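PDB 1VDM: purine phosphoribosyltransferase from Pyrococcus horikoshii, which probably acts as a glycosyltransferase that moves a phosphoribosyl group to or from purine bases. Local coordinates for residues T7-Q10 against V11-I15. Residues are numbered along the deposited sequence; the frame is centred on the assembly and turned at random.
Sequences TWWQ and VDRAI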
loop_
_atom_site.group_PDB
_atom_site.type_symbol
_atom_site.label_atom_id
_atom_site.label_comp_id
_atom_site.label_asym_id
_atom_site.label_seq_id
_atom_site.Cartn_x
_atom_site.Cartn_y
_atom_site.Cartn_z
ATOM N N THR G 7 3.859 -18.155 -27.458
ATOM C CA THR G 7 3.799 -17.150 -26.378
ATOM C C THR G 7 3.175 -17.757 -25.121
ATOM O O THR G 7 2.576 -18.833 -25.175
ATOM C CB THR G 7 2.920 -15.951 -26.742
ATOM O OG1 THR G 7 1.551 -16.366 -26.777
ATOM C CG2 THR G 7 3.316 -15.378 -28.068
ATOM N N TRP G 8 3.316 -17.073 -23.988
ATOM C CA TRP G 8 2.720 -17.573 -22.742
ATOM C C TRP G 8 1.191 -17.526 -22.835
ATOM O O TRP G 8 0.520 -18.395 -22.294
ATOM C CB TRP G 8 3.187 -16.761 -21.522
ATOM C CG TRP G 8 4.470 -17.230 -20.915
ATOM C CD1 TRP G 8 5.664 -16.565 -20.915
ATOM C CD2 TRP G 8 4.699 -18.463 -20.223
ATOM N NE1 TRP G 8 6.621 -17.308 -20.270
ATOM C CE2 TRP G 8 6.060 -18.477 -19.835
ATOM C CE3 TRP G 8 3.892 -19.558 -19.894
ATOM C CZ2 TRP G 8 6.633 -19.543 -19.136
ATOM C CZ3 TRP G 8 4.461 -20.622 -19.200
ATOM C CH2 TRP G 8 5.822 -20.605 -18.828
ATOM N N TRP G 9 0.652 -16.520 -23.522
ATOM C CA TRP G 9 -0.796 -16.418 -23.661
ATOM C C TRP G 9 -1.284 -17.596 -24.512
ATOM O O TRP G 9 -2.376 -18.135 -24.263
ATOM C CB TRP G 9 -1.213 -15.085 -24.301
ATOM C CG TRP G 9 -2.719 -14.808 -24.325
ATOM C CD1 TRP G 9 -3.394 -14.104 -25.280
ATOM C CD2 TRP G 9 -3.714 -15.218 -23.358
ATOM N NE1 TRP G 9 -4.738 -14.055 -24.980
ATOM C CE2 TRP G 9 -4.961 -14.731 -23.810
ATOM C CE3 TRP G 9 -3.668 -15.951 -22.161
ATOM C CZ2 TRP G 9 -6.157 -14.952 -23.112
ATOM C CZ3 TRP G 9 -4.850 -16.175 -21.472
ATOM C CH2 TRP G 9 -6.084 -15.674 -21.952
ATOM N N GLN G 10 -0.476 -18.000 -25.499
ATOM C CA GLN G 10 -0.830 -19.140 -26.330
ATOM C C GLN G 10 -0.839 -20.385 -25.463
ATOM O O GLN G 10 -1.701 -21.247 -25.618
ATOM C CB GLN G 10 0.162 -19.331 -27.488
ATOM C CG GLN G 10 -0.061 -18.395 -28.673
ATOM C CD GLN G 10 0.950 -18.605 -29.784
ATOM O OE1 GLN G 10 2.158 -18.483 -29.565
ATOM N NE2 GLN G 10 0.461 -18.919 -30.988
ATOM N N VAL G 11 0.110 -20.488 -24.541
ATOM C CA VAL G 11 0.153 -21.658 -23.676
ATOM C C VAL G 11 -0.985 -21.647 -22.644
ATOM O O VAL G 11 -1.548 -22.697 -22.322
ATOM C CB VAL G 11 1.528 -21.782 -22.961
ATOM C CG1 VAL G 11 1.493 -22.903 -21.934
ATOM C CG2 VAL G 11 2.611 -22.072 -23.991
ATOM N N ASP G 12 -1.334 -20.468 -22.131
ATOM C CA ASP G 12 -2.420 -20.375 -21.158
ATOM C C ASP G 12 -3.754 -20.751 -21.813
ATOM O O ASP G 12 -4.500 -21.577 -21.288
ATOM C CB ASP G 12 -2.507 -18.966 -20.551
ATOM C CG ASP G 12 -1.807 -18.862 -19.199
ATOM O OD1 ASP G 12 -1.753 -19.871 -18.463
ATOM O OD2 ASP G 12 -1.328 -17.762 -18.863
ATOM N N ARG G 13 -4.051 -20.153 -22.960
ATOM C CA ARG G 13 -5.287 -20.471 -23.659
ATOM C C ARG G 13 -5.372 -21.953 -24.043
ATOM O O ARG G 13 -6.449 -22.561 -23.996
ATOM C CB ARG G 13 -5.429 -19.613 -24.909
ATOM C CG ARG G 13 -5.806 -18.193 -24.620
ATOM C CD ARG G 13 -6.007 -17.448 -25.912
ATOM N NE ARG G 13 -4.753 -16.991 -26.498
ATOM C CZ ARG G 13 -4.672 -16.329 -27.644
ATOM N NH1 ARG G 13 -5.769 -16.056 -28.338
ATOM N NH2 ARG G 13 -3.500 -15.896 -28.072
ATOM N N ALA G 14 -4.233 -22.529 -24.416
ATOM C CA ALA G 14 -4.184 -23.931 -24.797
ATOM C C ALA G 14 -4.469 -24.799 -23.587
ATOM O O ALA G 14 -5.176 -25.802 -23.684
ATOM C CB ALA G 14 -2.815 -24.275 -25.370
ATOM N N ILE G 15 -3.901 -24.419 -22.446
ATOM C CA ILE G 15 -4.103 -25.174 -21.217
ATOM C C ILE G 15 -5.553 -25.079 -20.753
ATOM O O ILE G 15 -6.107 -26.056 -20.262
ATOM C CB ILE G 15 -3.186 -24.663 -20.091
ATOM C CG1 ILE G 15 -1.740 -25.036 -20.394
ATOM C CG2 ILE G 15 -3.611 -25.259 -18.750
ATOM C CD1 ILE G 15 -0.771 -24.542 -19.347
#
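Trp9 O takes the backbone N of Arg13 at 2.9 Å, one of four successive i to i+4 hydrogen bonds that carry the first turns of helix 8-23 from Thr7 to Ala14. Arg13 then folds back over one face of the Trp9 indole. Its guanidinium lies nearly flat on the ring, planes 15° apart, with CZ 3.8 Å from the centroid of the five-membered ring, a cation-pi contact. Arg13 CG sits over the six-membered ring, 3.5 Å from its centroid. The bend at chi3 (-82°) turns NE back toward Trp9 O for a weak second hydrogen bond. Asp12 CB approaches Trp9 CE3 at 3.6 Å. The helix opens with a capping box: Gln10 N donates to Thr7 OG1 (2.9 Å), and Thr7 N donates to Gln10 OE1 on a lone pair (2.7 Å). In this phosphoribosyltransferase-type chain the N-terminal end of the helix also meets a neighbouring subunit, where Trp9 NE1 donates a hydrogen bond to Pro143 O and Arg13 NH1 one to Glu145 O. Asp12 OD1 forms a salt bridge with Arg43 NH1 of its own chain. With an alanine in place of Trp9, the Arg13 guanidinium would probably lose the surface it stacks on, and Pro143 O of the neighbouring subunit its indole donor.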